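Mandalate racemase/muconate lactonizing enzyme (PDB 4E4U) probably acts as an enolase-superfamily enzyme of the mandelate racemase/muconate lactonizing type, which abstracts a proton next to a substrate carboxylate. Local coordinates at the interface of chains A and B and the interface of chains A and C. Residues are numbered along the deposited sequence; one frame, centred on the assembly and turned at random. Chains: chain A/B/C, Mandalate racemase/muconate lactonizing enzyme.

Contact 1: the interface of chains A and B. Residues chain A 43-45, 88, 285, 386, 388-389; chain B 56, 60, 80-83, 87, 90.
B:Gly81 and A:Thr44 bury most surface in this patch of the two-fold interface between chains A and B. B:Gly81 (phi 73°) has no side chain; A:Ala43, A:Leu386 and A:Leu388 pack on its backbone. CD1 of A:Leu386 lies 3.5 Å from N of B:Gly81. A:Thr44 bonds through its hydroxyl and its backbone carbonyl. Its OG1 stands anti to its own carbonyl carbon (chi1 -53°) and meets B:Asp87 tip to tip. OG1 of A:Thr44 donates to carboxylate OD2 of B:Asp87 at 2.8 Å, from above the carboxylate plane. Carbonyl O of A:Thr44 accepts from OG of B:Ser80 at 2.8 Å, in the carbonyl plane on a lone pair. Water 2 also links that O to OD2 of B:Asp56. Methyl CG2 of A:Thr44 rests on CB of B:Met90 at 3.7 Å. A:Phe45 turns its ring rim to B:Met90, whose backbone N lies in the ring plane. CD2 of A:Leu386 sits 3.5 Å from CZ of B:Arg60, over the guanidinium centre. B:Asp56 holds that group side-on through NE and NH2, which fixes its rotation. The site joins the loop before helix 47-61 and the C-terminal tail of chain A to helix 47-61, the loop between helices 70-79 and 88-109, and the first turn of the latter in chain B.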
loop_
_atom_site.group_PDB
_atom_site.type_symbol
_atom_site.label_atom_id
_atom_site.label_comp_id
_atom_site.label_asym_id
_atom_site.label_seq_id
_atom_site.Cartn_x
_atom_site.Cartn_y
_atom_site.Cartn_z
ATOM N N ALA A 43 27.128 6.445 25.655
ATOM C CA ALA A 43 28.545 6.701 25.412
ATOM C C ALA A 43 28.793 7.569 24.185
ATOM O O ALA A 43 29.887 7.552 23.624
ATOM C CB ALA A 43 29.323 5.389 25.316
ATOM N N THR A 44 27.785 8.326 23.764
ATOM C CA THR A 44 28.005 9.336 22.732
ATOM C C THR A 44 29.153 10.257 23.148
ATOM O O THR A 44 30.027 10.590 22.333
ATOM C CB THR A 44 26.743 10.170 22.507
ATOM O OG1 THR A 44 25.639 9.299 22.246
ATOM C CG2 THR A 44 26.921 11.113 21.329
ATOM N N PHE A 45 29.131 10.651 24.425
ATOM C CA PHE A 45 30.152 11.502 25.032
ATOM C C PHE A 45 30.796 10.745 26.176
ATOM O O PHE A 45 30.152 9.891 26.788
ATOM C CB PHE A 45 29.539 12.796 25.579
ATOM C CG PHE A 45 28.573 13.444 24.639
ATOM C CD1 PHE A 45 29.002 13.924 23.408
ATOM C CD2 PHE A 45 27.231 13.567 24.975
ATOM C CE1 PHE A 45 28.103 14.515 22.525
ATOM C CE2 PHE A 45 26.331 14.152 24.094
ATOM C CZ PHE A 45 26.769 14.631 22.866
ATOM N N LEU A 88 19.313 10.860 22.492
ATOM C CA LEU A 88 19.839 9.571 22.930
ATOM C C LEU A 88 20.542 9.632 24.296
ATOM O O LEU A 88 20.335 8.767 25.149
ATOM C CB LEU A 88 20.791 9.021 21.867
ATOM C CG LEU A 88 21.344 7.616 22.100
ATOM C CD1 LEU A 88 20.241 6.564 22.021
ATOM C CD2 LEU A 88 22.430 7.327 21.088
ATOM N N ARG A 285 18.921 2.554 28.554
ATOM C CA ARG A 285 18.939 3.472 27.409
ATOM C C ARG A 285 17.551 3.922 26.953
ATOM O O ARG A 285 17.394 5.049 26.477
ATOM C CB ARG A 285 19.673 2.837 26.216
ATOM C CG ARG A 285 19.385 3.499 24.865
ATOM C CD ARG A 285 20.379 3.063 23.819
ATOM N NE ARG A 285 21.605 3.847 23.913
ATOM C CZ ARG A 285 22.788 3.486 23.424
ATOM N NH1 ARG A 285 22.952 2.305 22.831
ATOM N NH2 ARG A 285 23.815 4.316 23.539
ATOM N N LEU A 386 35.874 5.641 25.005
ATOM C CA LEU A 386 34.461 5.575 25.358
ATOM C C LEU A 386 34.109 4.148 25.778
ATOM O O LEU A 386 34.911 3.231 25.601
ATOM C CB LEU A 386 33.607 5.989 24.164
ATOM C CG LEU A 386 33.769 7.430 23.687
ATOM C CD1 LEU A 386 33.071 7.633 22.358
ATOM C CD2 LEU A 386 33.223 8.380 24.742
ATOM N N LEU A 388 32.203 1.963 24.490
ATOM C CA LEU A 388 32.386 1.189 23.262
ATOM C C LEU A 388 32.745 2.199 22.189
ATOM O O LEU A 388 32.409 3.371 22.327
ATOM C CB LEU A 388 31.091 0.477 22.857
ATOM C CG LEU A 388 30.665 -0.770 23.627
ATOM C CD1 LEU A 388 29.275 -1.201 23.186
ATOM C CD2 LEU A 388 31.660 -1.898 23.410
ATOM N N GLN A 389 33.419 1.762 21.127
ATOM C CA GLN A 389 33.741 2.642 20.004
ATOM C C GLN A 389 33.579 1.919 18.677
ATOM O O GLN A 389 33.610 0.683 18.626
ATOM C CB GLN A 389 35.178 3.177 20.119
ATOM C CG GLN A 389 35.391 4.029 21.355
ATOM C CD GLN A 389 36.757 4.685 21.464
ATOM O OE1 GLN A 389 37.010 5.415 22.424
ATOM N NE2 GLN A 389 37.641 4.433 20.499
ATOM N N ASP B 56 34.794 17.317 24.617
ATOM C CA ASP B 56 34.888 15.884 24.392
ATOM C C ASP B 56 34.781 15.533 22.909
ATOM O O ASP B 56 35.588 14.762 22.382
ATOM C CB ASP B 56 33.801 15.164 25.189
ATOM C CG ASP B 56 33.972 13.662 25.178
ATOM O OD1 ASP B 56 34.862 13.169 25.906
ATOM O OD2 ASP B 56 33.220 12.974 24.455
ATOM N N ARG B 60 37.953 14.010 20.561
ATOM C CA ARG B 60 37.847 12.674 19.985
ATOM C C ARG B 60 37.765 12.680 18.472
ATOM O O ARG B 60 38.305 11.785 17.826
ATOM C CB ARG B 60 36.630 11.921 20.544
ATOM C CG ARG B 60 36.717 11.641 22.018
ATOM C CD ARG B 60 35.470 10.932 22.525
ATOM N NE ARG B 60 35.452 11.030 23.975
ATOM C CZ ARG B 60 36.171 10.261 24.782
ATOM N NH1 ARG B 60 36.934 9.294 24.282
ATOM N NH2 ARG B 60 36.114 10.450 26.092
ATOM N N SER B 80 29.844 7.993 17.129
ATOM C CA SER B 80 30.540 8.059 18.412
ATOM C C SER B 80 29.957 7.140 19.485
ATOM O O SER B 80 28.767 7.209 19.794
ATOM C CB SER B 80 30.534 9.508 18.914
ATOM O OG SER B 80 31.350 9.671 20.062
ATOM N N GLY B 81 30.798 6.295 20.072
ATOM C CA GLY B 81 30.377 5.445 21.172
ATOM C C GLY B 81 29.473 4.297 20.770
ATOM O O GLY B 81 28.690 3.810 21.584
ATOM N N PHE B 82 29.588 3.854 19.517
ATOM C CA PHE B 82 28.733 2.801 18.968
ATOM C C PHE B 82 27.275 3.264 19.001
ATOM O O PHE B 82 26.408 2.662 19.629
ATOM C CB PHE B 82 28.940 1.457 19.681
ATOM C CG PHE B 82 28.223 0.307 19.019
ATOM C CD1 PHE B 82 28.393 0.058 17.658
ATOM C CD2 PHE B 82 27.375 -0.525 19.745
ATOM C CE1 PHE B 82 27.734 -1.001 17.034
ATOM C CE2 PHE B 82 26.708 -1.580 19.128
ATOM C CZ PHE B 82 26.892 -1.822 17.778
ATOM N N THR B 83 27.031 4.367 18.313
ATOM C CA THR B 83 25.683 4.892 18.163
ATOM C C THR B 83 25.270 4.748 16.697
ATOM O O THR B 83 24.633 3.759 16.331
ATOM C CB THR B 83 25.575 6.341 18.723
ATOM O OG1 THR B 83 26.589 7.170 18.139
ATOM C CG2 THR B 83 25.736 6.326 20.256
ATOM N N ASP B 87 22.051 11.311 17.578
ATOM C CA ASP B 87 22.065 11.800 18.952
ATOM C C ASP B 87 21.930 13.317 18.840
ATOM O O ASP B 87 22.819 13.994 18.320
ATOM C CB ASP B 87 23.359 11.396 19.676
ATOM C CG ASP B 87 23.441 11.970 21.091
ATOM O OD1 ASP B 87 23.349 13.215 21.236
ATOM O OD2 ASP B 87 23.607 11.183 22.058
ATOM N N MET B 90 24.716 15.647 20.082
ATOM C CA MET B 90 25.935 15.440 19.298
ATOM C C MET B 90 25.800 16.093 17.934
ATOM O O MET B 90 26.742 16.699 17.434
ATOM C CB MET B 90 26.230 13.951 19.127
ATOM C CG MET B 90 27.373 13.655 18.156
ATOM S SD MET B 90 28.958 14.386 18.640
ATOM C CE MET B 90 29.727 12.969 19.423
HETATM O O HOH W 1 25.648 1.583 22.034
HETATM O O HOH W 2 32.259 12.521 21.760
HETATM O O HOH W 3 37.107 7.987 21.602
#

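Contact 2: the interface of chains A and C. Residues chain A 118-119, 121, 293, 300, 326, 328; chain C 68-71, 75, 290, 294.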
loop_
_atom_site.group_PDB
_atom_site.type_symbol
_atom_site.label_atom_id
_atom_site.label_comp_id
_atom_site.label_asym_id
_atom_site.label_seq_id
_atom_site.Cartn_x
_atom_site.Cartn_y
_atom_site.Cartn_z
ATOM N N GLY A 118 3.302 -5.571 36.912
ATOM C CA GLY A 118 2.541 -6.630 36.280
ATOM C C GLY A 118 2.581 -7.935 37.043
ATOM O O GLY A 118 1.751 -8.814 36.816
ATOM N N GLY A 119 3.556 -8.079 37.932
ATOM C CA GLY A 119 3.645 -9.268 38.755
ATOM C C GLY A 119 4.486 -10.360 38.127
ATOM O O GLY A 119 4.611 -10.458 36.898
ATOM N N ILE A 121 5.792 -13.525 36.409
ATOM C CA ILE A 121 5.354 -14.557 35.479
ATOM C C ILE A 121 6.356 -15.706 35.512
ATOM O O ILE A 121 5.978 -16.878 35.532
ATOM C CB ILE A 121 5.246 -14.006 34.044
ATOM C CG1 ILE A 121 4.129 -12.972 33.976
ATOM C CG2 ILE A 121 5.022 -15.131 33.035
ATOM C CD1 ILE A 121 4.079 -12.217 32.683
ATOM N N LYS A 293 8.549 -1.178 29.737
ATOM C CA LYS A 293 7.279 -1.898 29.793
ATOM C C LYS A 293 6.384 -1.501 28.618
ATOM O O LYS A 293 5.719 -2.350 28.013
ATOM C CB LYS A 293 6.569 -1.618 31.120
ATOM C CG LYS A 293 5.273 -2.382 31.332
ATOM C CD LYS A 293 5.542 -3.818 31.736
ATOM C CE LYS A 293 4.251 -4.601 31.853
ATOM N NZ LYS A 293 4.486 -5.993 32.325
ATOM N N GLU A 300 4.060 -6.961 22.245
ATOM C CA GLU A 300 2.961 -7.918 22.425
ATOM C C GLU A 300 1.944 -7.845 21.289
ATOM O O GLU A 300 1.492 -8.871 20.778
ATOM C CB GLU A 300 2.219 -7.682 23.734
ATOM C CG GLU A 300 2.958 -8.087 24.985
ATOM C CD GLU A 300 2.012 -8.134 26.164
ATOM O OE1 GLU A 300 1.985 -7.165 26.946
ATOM O OE2 GLU A 300 1.276 -9.136 26.293
ATOM N N CYS A 326 8.308 -9.943 34.789
ATOM C CA CYS A 326 6.882 -9.639 34.655
ATOM C C CYS A 326 6.424 -9.452 33.208
ATOM O O CYS A 326 5.366 -8.863 32.963
ATOM C CB CYS A 326 6.497 -8.410 35.497
ATOM S SG CYS A 326 7.266 -6.845 35.046
ATOM N N PRO A 328 5.213 -11.127 29.648
ATOM C CA PRO A 328 4.696 -12.388 29.106
ATOM C C PRO A 328 5.360 -12.812 27.791
ATOM O O PRO A 328 5.407 -14.000 27.496
ATOM C CB PRO A 328 3.201 -12.097 28.913
ATOM C CG PRO A 328 3.126 -10.609 28.731
ATOM C CD PRO A 328 4.210 -10.045 29.613
ATOM N N HIS C 68 -0.919 -9.389 43.260
ATOM C CA HIS C 68 0.054 -8.635 42.469
ATOM C C HIS C 68 0.237 -9.177 41.055
ATOM O O HIS C 68 0.767 -8.490 40.186
ATOM C CB HIS C 68 1.414 -8.584 43.169
ATOM C CG HIS C 68 1.404 -7.795 44.438
ATOM N ND1 HIS C 68 1.026 -8.336 45.646
ATOM C CD2 HIS C 68 1.716 -6.499 44.686
ATOM C CE1 HIS C 68 1.104 -7.407 46.586
ATOM N NE2 HIS C 68 1.521 -6.286 46.027
ATOM N N HIS C 69 -0.203 -10.408 40.821
ATOM C CA HIS C 69 0.112 -11.089 39.573
ATOM C C HIS C 69 -0.950 -10.842 38.503
ATOM O O HIS C 69 -1.631 -11.765 38.044
ATOM C CB HIS C 69 0.370 -12.574 39.843
ATOM C CG HIS C 69 1.539 -12.802 40.750
ATOM N ND1 HIS C 69 1.880 -14.040 41.237
ATOM C CD2 HIS C 69 2.429 -11.925 41.275
ATOM C CE1 HIS C 69 2.942 -13.925 42.016
ATOM N NE2 HIS C 69 3.297 -12.651 42.057
ATOM N N VAL C 70 -1.059 -9.582 38.096
ATOM C CA VAL C 70 -2.118 -9.153 37.195
ATOM C C VAL C 70 -1.858 -9.540 35.735
ATOM O O VAL C 70 -2.807 -9.754 34.982
ATOM C CB VAL C 70 -2.428 -7.634 37.342
ATOM C CG1 VAL C 70 -3.010 -7.337 38.733
ATOM C CG2 VAL C 70 -1.190 -6.782 37.081
ATOM N N GLU C 71 -0.591 -9.618 35.324
ATOM C CA GLU C 71 -0.268 -10.185 34.010
ATOM C C GLU C 71 -0.744 -11.629 33.947
ATOM O O GLU C 71 -1.381 -12.046 32.979
ATOM C CB GLU C 71 1.238 -10.159 33.735
ATOM C CG GLU C 71 1.815 -8.787 33.430
ATOM C CD GLU C 71 1.691 -8.387 31.971
ATOM O OE1 GLU C 71 1.157 -9.176 31.157
ATOM O OE2 GLU C 71 2.156 -7.279 31.623
ATOM N N ARG C 75 -3.590 -13.151 31.437
ATOM C CA ARG C 75 -3.252 -14.210 30.487
ATOM C C ARG C 75 -4.081 -15.467 30.726
ATOM O O ARG C 75 -4.512 -16.112 29.769
ATOM C CB ARG C 75 -1.757 -14.555 30.517
ATOM C CG ARG C 75 -0.816 -13.448 30.026
ATOM C CD ARG C 75 -1.147 -12.930 28.631
ATOM N NE ARG C 75 -1.224 -13.987 27.630
ATOM C CZ ARG C 75 -1.444 -13.767 26.338
ATOM N NH1 ARG C 75 -1.567 -12.523 25.889
ATOM N NH2 ARG C 75 -1.528 -14.789 25.491
ATOM N N LEU C 290 -4.154 -2.594 34.136
ATOM C CA LEU C 290 -2.904 -2.763 33.400
ATOM C C LEU C 290 -3.174 -2.851 31.898
ATOM O O LEU C 290 -2.487 -2.208 31.105
ATOM C CB LEU C 290 -2.107 -3.967 33.901
ATOM C CG LEU C 290 -0.773 -4.174 33.176
ATOM C CD1 LEU C 290 0.111 -2.939 33.286
ATOM C CD2 LEU C 290 -0.052 -5.412 33.688
ATOM N N LYS C 294 -1.949 -0.348 28.914
ATOM C CA LYS C 294 -1.352 -0.803 27.663
ATOM C C LYS C 294 -2.057 -0.177 26.455
ATOM O O LYS C 294 -1.413 0.214 25.477
ATOM C CB LYS C 294 -1.369 -2.331 27.585
ATOM C CG LYS C 294 -0.411 -2.966 28.581
ATOM C CD LYS C 294 -0.340 -4.486 28.455
ATOM C CE LYS C 294 0.632 -5.077 29.482
ATOM N NZ LYS C 294 0.673 -6.566 29.403
HETATM O O HOH W 4 -1.061 -9.956 27.343
HETATM O O HOH W 5 1.683 -5.661 39.323
#
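Loops 118-121 and 326-328 and helix 289-301 of chain A meet the start of helix 70-79 and helix 289-301 of chain C. C:Glu71 is central. Backbone N of C:Glu71, in the first turn of its helix, donates to O of A:Gly118 at 2.9 Å, nearly straight (170° at H) and in the carbonyl plane. CB of C:Glu71 touches CD1 of A:Ile121 at 3.7 Å, and CG, anti to its carbonyl carbon, lies against CA of A:Gly118. The bend at chi2 (-85°) then turns the carboxylate toward A:Lys293 and A:Pro328. The side chains of C:Glu71 and A:Pro328 cross at about a right angle, with carboxylate OE1 of C:Glu71 3.4 Å from ring carbon CG of A:Pro328. OE2 takes two ammonium groups, both from above the carboxylate plane. A:Lys293 comes tip to tip, its NZ 2.8 Å from OE2 of C:Glu71. C:Lys294, extended beyond CG, brings its NZ equally near. The two positive charges probably keep C:Glu71 ionised. C:Lys294 also bridges to A:Glu300, so four charges alternate in sign along a chain that begins and ends in chain A and has its middle pair in chain C. Water 4 ties OE2 of A:Glu300 to NH1 of C:Arg75. The bond from NZ of C:Lys294 to OE1 of A:Glu300 is 2.8 Å long and uses the syn lone pair of that oxygen.

Contact 3: the interface of chains A and B. Residues chain A 173-175, 392; chain B 72, 75-76.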
loop_
_atom_site.group_PDB
_atom_site.type_symbol
_atom_site.label_atom_id
_atom_site.label_comp_id
_atom_site.label_asym_id
_atom_site.label_seq_id
_atom_site.Cartn_x
_atom_site.Cartn_y
_atom_site.Cartn_z
ATOM N N ALA A 173 32.827 3.701 11.447
ATOM C CA ALA A 173 32.093 4.945 11.275
ATOM C C ALA A 173 31.433 5.051 9.903
ATOM O O ALA A 173 30.551 5.875 9.718
ATOM C CB ALA A 173 33.012 6.141 11.504
ATOM N N TYR A 174 31.857 4.218 8.952
ATOM C CA TYR A 174 31.340 4.277 7.584
ATOM C C TYR A 174 30.428 3.108 7.250
ATOM O O TYR A 174 29.949 2.997 6.122
ATOM C CB TYR A 174 32.502 4.368 6.583
ATOM C CG TYR A 174 33.384 5.551 6.898
ATOM C CD1 TYR A 174 33.042 6.828 6.473
ATOM C CD2 TYR A 174 34.539 5.398 7.655
ATOM C CE1 TYR A 174 33.830 7.923 6.791
ATOM C CE2 TYR A 174 35.338 6.486 7.975
ATOM C CZ TYR A 174 34.986 7.744 7.535
ATOM O OH TYR A 174 35.772 8.831 7.853
ATOM N N SER A 175 30.173 2.243 8.227
ATOM C CA SER A 175 29.178 1.194 8.046
ATOM C C SER A 175 27.821 1.847 7.736
ATOM O O SER A 175 27.561 2.974 8.179
ATOM C CB SER A 175 29.109 0.308 9.294
ATOM O OG SER A 175 30.312 -0.431 9.442
ATOM N N GLU A 392 37.610 3.590 13.193
ATOM C CA GLU A 392 37.766 4.918 12.619
ATOM C C GLU A 392 37.790 4.922 11.085
ATOM O O GLU A 392 37.318 5.873 10.456
ATOM C CB GLU A 392 39.028 5.582 13.167
ATOM C CG GLU A 392 39.167 7.014 12.722
ATOM C CD GLU A 392 40.351 7.710 13.341
ATOM O OE1 GLU A 392 41.219 7.018 13.923
ATOM O OE2 GLU A 392 40.405 8.955 13.242
ATOM N N ARG B 72 34.118 12.896 6.888
ATOM C CA ARG B 72 34.779 12.166 7.961
ATOM C C ARG B 72 34.288 12.662 9.315
ATOM O O ARG B 72 33.907 11.864 10.182
ATOM C CB ARG B 72 36.294 12.357 7.853
ATOM C CG ARG B 72 37.111 11.679 8.945
ATOM C CD ARG B 72 38.385 12.495 9.251
ATOM N NE ARG B 72 38.026 13.758 9.896
ATOM C CZ ARG B 72 37.734 13.876 11.188
ATOM N NH1 ARG B 72 37.795 12.816 11.990
ATOM N NH2 ARG B 72 37.394 15.058 11.683
ATOM N N ARG B 75 30.680 11.541 9.983
ATOM C CA ARG B 75 30.576 10.105 10.243
ATOM C C ARG B 75 31.153 9.736 11.604
ATOM O O ARG B 75 30.588 8.894 12.305
ATOM C CB ARG B 75 31.251 9.272 9.144
ATOM C CG ARG B 75 30.587 9.341 7.764
ATOM C CD ARG B 75 29.105 8.987 7.773
ATOM N NE ARG B 75 28.828 7.694 8.386
ATOM C CZ ARG B 75 27.616 7.152 8.456
ATOM N NH1 ARG B 75 26.578 7.779 7.914
ATOM N NH2 ARG B 75 27.443 5.978 9.056
ATOM N N GLN B 76 32.276 10.342 11.981
ATOM C CA GLN B 76 32.866 10.024 13.279
ATOM C C GLN B 76 31.948 10.458 14.419
ATOM O O GLN B 76 31.742 9.717 15.378
ATOM C CB GLN B 76 34.247 10.675 13.448
ATOM C CG GLN B 76 35.292 10.256 12.419
ATOM C CD GLN B 76 35.584 8.768 12.406
ATOM O OE1 GLN B 76 35.668 8.121 13.453
ATOM N NE2 GLN B 76 35.780 8.221 11.208
HETATM O O HOH W 6 38.747 10.187 11.746
#
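B:Arg75 reaches from helix 70-79 to the backbone of loop 173-175 of chain A. CB of B:Arg75 lies 3.5 Å from O of A:Ala173 and also touches CE1 of A:Tyr174. CG of B:Arg75, anti to the carbonyl carbon of its own residue (chi1 -66°), packs against CD1 and CE1 of the tyrosine ring, 3.7 Å from CE1 of A:Tyr174. Bends at chi2 and chi3 then turn the chain, and CD of B:Arg75 passes 3.9 Å from O of A:Ala173. NE of B:Arg75 donates to O of A:Ala173 at 2.8 Å, nearly along the C=O axis and 160° at H. CZ stands behind the pair of bonds, and NH2 of B:Arg75 makes the second one to O of A:Ala173 at 3.2 Å, from above the carbonyl plane. The carbonyl oxygen lies exactly in the guanidinium plane, so the side-on grip fixes the rotation of that group. NH2 also comes near O of A:Ser175, but its N-H points elsewhere. The next residue, B:Gln76, bends at chi2 and sends NE2 to O of A:Glu392 at 2.9 Å, on a lone pair. Its CD packs on CB of A:Ala173. CG of B:Arg72 meets the phenol OH of A:Tyr174 at 3.3 Å, while its NH1 reaches carboxylate OE2 of A:Glu392 through water 6. Helix 70-79 of chain B thus lies against two chain A segments: the loop between strand 162-165 and helix 181-198, and the C-terminal tail after helix 372-377.

Contact 1 and contact 3 belong to the same A-B interface, their C-alpha centres about 12 Å apart. The C-terminal tail of chain A serves both, and helix 70-79 of chain B leads from contact 3 into the loop of contact 1. Contact 2 joins chain A to chain C, its centre about 34 Å from contact 1 and 42 Å from contact 3. It uses helix 70-79 of chain C. As the chains are copies, Arg75 can serve both interfaces with the same torsions: NE and NH2 in contact 3, NH1 through water in contact 2. Two distinct two-fold interfaces fit the deposited octamer, but the structure alone does not show that this is the form in solution.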